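Putative protein (Neisseria meningitidis, PDB 2O3G) is of unknown function but forms the C-terminal transporter-associated domain of a UPF0053-family membrane protein that may bind flavin adenine dinucleotide. Local coordinates at residues 26-31 and 37-42; 73-76 and 82-85. All coordinates share one frame; numbering follows the deposited sequence.

Contact 1: 26-31 and 37-42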
loop_
_atom_site.group_PDB
_atom_site.type_symbol
_atom_site.label_atom_id
_atom_site.label_comp_id
_atom_site.label_asym_id
_atom_site.label_seq_id
_atom_site.Cartn_x
_atom_site.Cartn_y
_atom_site.Cartn_z
ATOM N N GLU A 26 8.510 -1.604 2.712
ATOM C CA GLU A 26 8.403 -3.045 2.522
ATOM C C GLU A 26 7.290 -3.612 3.375
ATOM O O GLU A 26 7.278 -3.439 4.595
ATOM C CB GLU A 26 9.738 -3.712 2.915
ATOM C CG GLU A 26 10.804 -3.443 1.840
ATOM C CD GLU A 26 12.148 -4.036 2.094
ATOM O OE1 GLU A 26 12.491 -4.407 3.240
ATOM O OE2 GLU A 26 12.923 -4.118 1.102
ATOM N N TYR A 27 6.391 -4.302 2.713
ATOM C CA TYR A 27 5.398 -5.113 3.382
ATOM C C TYR A 27 5.921 -5.837 4.557
ATOM O O TYR A 27 5.296 -5.870 5.614
ATOM C CB TYR A 27 4.830 -6.112 2.478
ATOM C CG TYR A 27 3.611 -6.760 3.037
ATOM C CD1 TYR A 27 2.362 -6.312 2.705
ATOM C CD2 TYR A 27 3.715 -7.831 3.856
ATOM C CE1 TYR A 27 1.211 -6.894 3.216
ATOM C CE2 TYR A 27 2.578 -8.465 4.372
ATOM C CZ TYR A 27 1.324 -7.972 4.035
ATOM O OH TYR A 27 0.206 -8.608 4.532
ATOM N N VAL A 28 7.132 -6.297 4.446
ATOM C CA VAL A 28 7.684 -7.056 5.528
ATOM C C VAL A 28 7.935 -6.177 6.694
ATOM O O VAL A 28 8.120 -6.623 7.811
ATOM C CB VAL A 28 8.932 -7.782 4.978
ATOM C CG1 VAL A 28 10.043 -7.935 5.999
ATOM C CG2 VAL A 28 8.462 -9.112 4.522
ATOM N N GLU A 29 7.999 -4.887 6.440
ATOM C CA GLU A 29 8.333 -3.941 7.514
ATOM C C GLU A 29 7.059 -3.317 8.152
ATOM O O GLU A 29 6.975 -3.247 9.353
ATOM C CB GLU A 29 9.303 -2.878 6.991
ATOM C CG GLU A 29 10.860 -3.327 6.989
ATOM C CD GLU A 29 11.483 -3.695 8.390
ATOM O OE1 GLU A 29 11.152 -2.988 9.402
ATOM O OE2 GLU A 29 12.312 -4.692 8.472
ATOM N N LEU A 30 6.107 -2.883 7.321
ATOM C CA LEU A 30 4.798 -2.415 7.709
ATOM C C LEU A 30 3.984 -3.508 8.430
ATOM O O LEU A 30 3.511 -3.289 9.546
ATOM C CB LEU A 30 4.025 -2.071 6.461
ATOM C CG LEU A 30 3.013 -0.920 6.525
ATOM C CD1 LEU A 30 1.828 -1.271 5.704
ATOM C CD2 LEU A 30 2.642 -0.508 7.987
ATOM N N ALA A 31 3.823 -4.668 7.795
ATOM C CA ALA A 31 2.873 -5.711 8.246
ATOM C C ALA A 31 3.003 -6.141 9.672
ATOM O O ALA A 31 2.064 -6.121 10.395
ATOM C CB ALA A 31 2.902 -6.898 7.356
ATOM N N PRO A 37 -1.647 -9.667 7.396
ATOM C CA PRO A 37 -1.363 -11.065 7.406
ATOM C C PRO A 37 -0.018 -11.474 6.587
ATOM O O PRO A 37 0.330 -10.907 5.561
ATOM C CB PRO A 37 -2.610 -11.611 6.749
ATOM C CG PRO A 37 -2.878 -10.680 5.681
ATOM C CD PRO A 37 -2.619 -9.323 6.355
ATOM N N GLN A 38 0.734 -12.404 7.121
ATOM C CA GLN A 38 1.869 -12.998 6.477
ATOM C C GLN A 38 1.656 -13.335 5.018
ATOM O O GLN A 38 0.636 -13.873 4.639
ATOM C CB GLN A 38 2.132 -14.267 7.240
ATOM C CG GLN A 38 3.065 -15.265 6.595
ATOM C CD GLN A 38 4.523 -14.865 6.723
ATOM O OE1 GLN A 38 5.041 -14.439 7.807
ATOM N NE2 GLN A 38 5.189 -14.909 5.592
ATOM N N GLN A 39 2.624 -13.017 4.181
ATOM C CA GLN A 39 2.526 -13.487 2.795
ATOM C C GLN A 39 3.145 -14.892 2.533
ATOM O O GLN A 39 3.976 -15.421 3.320
ATOM C CB GLN A 39 3.022 -12.434 1.785
ATOM C CG GLN A 39 4.019 -11.489 2.375
ATOM C CD GLN A 39 4.804 -10.695 1.334
ATOM O OE1 GLN A 39 6.036 -10.598 1.453
ATOM N NE2 GLN A 39 4.110 -10.114 0.323
ATOM N N GLU A 40 2.666 -15.518 1.455
ATOM C CA GLU A 40 3.248 -16.767 0.938
ATOM C C GLU A 40 4.596 -16.504 0.258
ATOM O O GLU A 40 4.950 -15.340 -0.032
ATOM C CB GLU A 40 2.276 -17.483 -0.045
ATOM C CG GLU A 40 1.552 -16.576 -1.049
ATOM C CD GLU A 40 0.641 -15.600 -0.345
ATOM O OE1 GLU A 40 1.035 -14.406 -0.152
ATOM O OE2 GLU A 40 -0.459 -16.060 0.073
ATOM N N GLU A 41 5.334 -17.578 -0.026
ATOM C CA GLU A 41 6.516 -17.490 -0.895
ATOM C C GLU A 41 6.269 -16.908 -2.347
ATOM O O GLU A 41 7.066 -16.102 -2.826
ATOM C CB GLU A 41 7.219 -18.857 -0.942
ATOM C CG GLU A 41 7.450 -19.558 0.424
ATOM C CD GLU A 41 7.825 -21.078 0.235
ATOM O OE1 GLU A 41 6.899 -21.950 0.131
ATOM O OE2 GLU A 41 9.052 -21.387 0.168
ATOM N N ASP A 42 5.177 -17.296 -3.031
ATOM C CA ASP A 42 4.927 -16.813 -4.445
ATOM C C ASP A 42 4.473 -15.296 -4.512
ATOM O O ASP A 42 3.803 -14.843 -5.461
ATOM C CB ASP A 42 4.008 -17.793 -5.267
ATOM C CG ASP A 42 2.466 -17.456 -5.134
ATOM O OD1 ASP A 42 1.950 -17.236 -3.980
ATOM O OD2 ASP A 42 1.778 -17.404 -6.210
#
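Y27 and V28, at the start of the short helix 27-30, meet P37 and Q39 in a length of chain without regular secondary structure. E26 takes the N-cap position, and its carbonyl receives the backbone bond from L30, with L30 N and E26 O 3.0 Å apart. Segment 37-42 runs past the helix; P37 and Q39 make the contact, and the chain from E40 onward diverges from it. Y27 carries most of the contact. Its side chain leaves the helix toward the loop, and CG anti to the backbone N (chi1 -168°) brings the hydroxyl to P37, where it donates to the carbonyl, Y27 OH to P37 O measuring 2.5 Å. That carbonyl oxygen lies in the plane of the ring, at its edge, while the donor is tilted 20° from the carbonyl plane. The same hydroxyl also lies beside the proline ring, with Y27 OH and P37 CD 3.4 Å apart. The arrangement joins the helix to the long loop leading to helix 48-56, within the transporter-associated domain, a tyrosine side chain holding a backbone carbonyl of the loop. Q39 comes over one face of the ring. Its CG lies 3.9 Å from Y27 CE2, and NE2 sits above the plane, offset toward the rim, with the amide turned only 20° from the ring. Beyond CG the glutamine chain is extended, with OE1 toward a methyl of V28, Q39 OE1 and V28 CG2 4.2 Å apart. Y27 also packs on L36 and shares backbone bonding with H46, while P37 touches H69.

Contact 2: 73-76 and 82-85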
loop_
_atom_site.group_PDB
_atom_site.type_symbol
_atom_site.label_atom_id
_atom_site.label_comp_id
_atom_site.label_asym_id
_atom_site.label_seq_id
_atom_site.Cartn_x
_atom_site.Cartn_y
_atom_site.Cartn_z
ATOM N N PHE A 73 -5.625 1.698 1.297
ATOM C CA PHE A 73 -4.297 2.225 0.997
ATOM C C PHE A 73 -4.504 3.177 -0.088
ATOM O O PHE A 73 -5.103 2.817 -1.091
ATOM C CB PHE A 73 -3.439 1.108 0.538
ATOM C CG PHE A 73 -3.058 0.185 1.649
ATOM C CD1 PHE A 73 -1.920 0.389 2.348
ATOM C CD2 PHE A 73 -3.871 -0.883 1.992
ATOM C CE1 PHE A 73 -1.554 -0.517 3.364
ATOM C CE2 PHE A 73 -3.482 -1.758 2.980
ATOM C CZ PHE A 73 -2.325 -1.562 3.672
ATOM N N GLU A 74 -4.116 4.425 0.124
ATOM C CA GLU A 74 -4.520 5.446 -0.851
ATOM C C GLU A 74 -3.356 6.258 -1.280
ATOM O O GLU A 74 -2.560 6.712 -0.461
ATOM C CB GLU A 74 -5.553 6.375 -0.251
ATOM C CG GLU A 74 -6.093 7.420 -1.234
ATOM C CD GLU A 74 -7.047 8.427 -0.583
ATOM O OE1 GLU A 74 -7.203 8.427 0.676
ATOM O OE2 GLU A 74 -7.656 9.219 -1.331
ATOM N N VAL A 75 -3.230 6.435 -2.566
ATOM C CA VAL A 75 -2.041 7.130 -3.029
ATOM C C VAL A 75 -2.311 8.610 -2.916
ATOM O O VAL A 75 -3.287 9.166 -3.472
ATOM C CB VAL A 75 -1.635 6.673 -4.422
ATOM C CG1 VAL A 75 -2.758 6.030 -5.028
ATOM C CG2 VAL A 75 -1.173 7.824 -5.285
ATOM N N VAL A 76 -1.455 9.242 -2.153
ATOM C CA VAL A 76 -1.698 10.632 -1.905
ATOM C C VAL A 76 -0.741 11.525 -2.679
ATOM O O VAL A 76 -1.167 12.542 -3.272
ATOM C CB VAL A 76 -1.772 11.042 -0.378
ATOM C CG1 VAL A 76 -2.985 10.436 0.226
ATOM C CG2 VAL A 76 -0.500 10.730 0.384
ATOM N N ARG A 82 6.389 7.059 -9.613
ATOM C CA ARG A 82 6.573 6.344 -8.391
ATOM C C ARG A 82 5.439 6.778 -7.480
ATOM O O ARG A 82 5.047 7.954 -7.496
ATOM C CB ARG A 82 7.907 6.736 -7.739
ATOM C CG ARG A 82 8.260 5.923 -6.492
ATOM C CD ARG A 82 9.650 6.226 -5.909
ATOM N NE ARG A 82 9.878 7.679 -5.781
ATOM C CZ ARG A 82 10.617 8.446 -6.614
ATOM N NH1 ARG A 82 10.751 9.757 -6.372
ATOM N NH2 ARG A 82 11.251 7.926 -7.682
ATOM N N ILE A 83 4.924 5.830 -6.681
ATOM C CA ILE A 83 3.957 6.118 -5.627
ATOM C C ILE A 83 4.797 6.556 -4.479
ATOM O O ILE A 83 5.541 5.789 -3.878
ATOM C CB ILE A 83 3.192 4.879 -5.234
ATOM C CG1 ILE A 83 2.280 4.434 -6.366
ATOM C CG2 ILE A 83 2.264 5.175 -4.144
ATOM C CD1 ILE A 83 2.022 2.923 -6.343
ATOM N N GLU A 84 4.690 7.832 -4.161
ATOM C CA GLU A 84 5.579 8.407 -3.179
ATOM C C GLU A 84 5.083 8.211 -1.718
ATOM O O GLU A 84 5.875 7.799 -0.814
ATOM C CB GLU A 84 5.820 9.899 -3.554
ATOM C CG GLU A 84 6.889 10.629 -2.684
ATOM C CD GLU A 84 8.308 10.344 -3.156
ATOM O OE1 GLU A 84 9.165 11.297 -3.200
ATOM O OE2 GLU A 84 8.560 9.166 -3.521
ATOM N N ARG A 85 3.785 8.531 -1.507
ATOM C CA ARG A 85 3.114 8.487 -0.166
ATOM C C ARG A 85 1.783 7.826 -0.240
ATOM O O ARG A 85 0.936 8.162 -1.133
ATOM C CB ARG A 85 2.797 9.893 0.372
ATOM C CG ARG A 85 3.931 10.582 0.913
ATOM C CD ARG A 85 3.854 10.804 2.379
ATOM N NE ARG A 85 5.215 10.528 2.808
ATOM C CZ ARG A 85 5.572 10.156 4.026
ATOM N NH1 ARG A 85 6.859 9.912 4.254
ATOM N NH2 ARG A 85 4.669 10.044 5.002
#
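A classic beta bulge marks this part of the antiparallel hairpin formed by strands 71-79 and 82-90: E84 and R85 both face the single residue E77. Near the bulge the short segments 73-76 and 82-85 are far from collinear, their axes crossing at 98° with a closest approach of 6.3 Å. V76 and R85 are the nearest pair, their CA atoms 5.5 Å apart. One backbone bond joins the two segments, from V76 N to R85 O at 2.8 Å, and it is nearly straight, the N-H...O angle being 170°. The side chains of the same pair cross obliquely. V76 places CG2 between its backbone N and carbonyl carbon, which turns this methyl to the other strand and brings V76 CG2 within 3.4 Å of R85 CB. The arginine touches the valine through the root of its chain; the rest bends away, and its NH2 bonds to T20 OG1 on strand 20-22. Toward I83, where the segments diverge, the contact is apolar: CG2 of I83 touches V75, with I83 CG2 and V75 CB 4.2 Å apart. Within strand 82-90, the bulge residue E84 forms a salt bridge with R82, R82 NE to E84 OE2 being 3.0 Å. The carboxylate oxygen lies in the guanidinium plane and is approached on its syn side, though 27° out of the carboxylate plane. V75 and I83 both pack on P60, and I83 also reaches A49 of helix 48-56, the helix on which F73 rests through V48, L51 and I52. Strand 82-90 is flanked by strand 20-22, and E84 shares backbone bonding with G23, just after that strand; strand 71-79 is flanked by strand 65-68, where F73 pairs with A66.

Contact 1 and contact 2 follow one another along the chain and lie on opposite sides of its centre, their own centres about 18 Å apart. Contact 1 is the more peripheral, centred about 11 Å from the middle of the chain against about 7 Å for contact 2. They nevertheless touch by packing: L30 CD1, on helix 27-30, lies 4.2 Å from F73 CE1, on strand 71-79. The short helix that meets the loop in contact 1 is thus also set against the hairpin of contact 2. Both belong to the transporter-associated domain, contact 1 at its helix-loop side and contact 2 in its sheet.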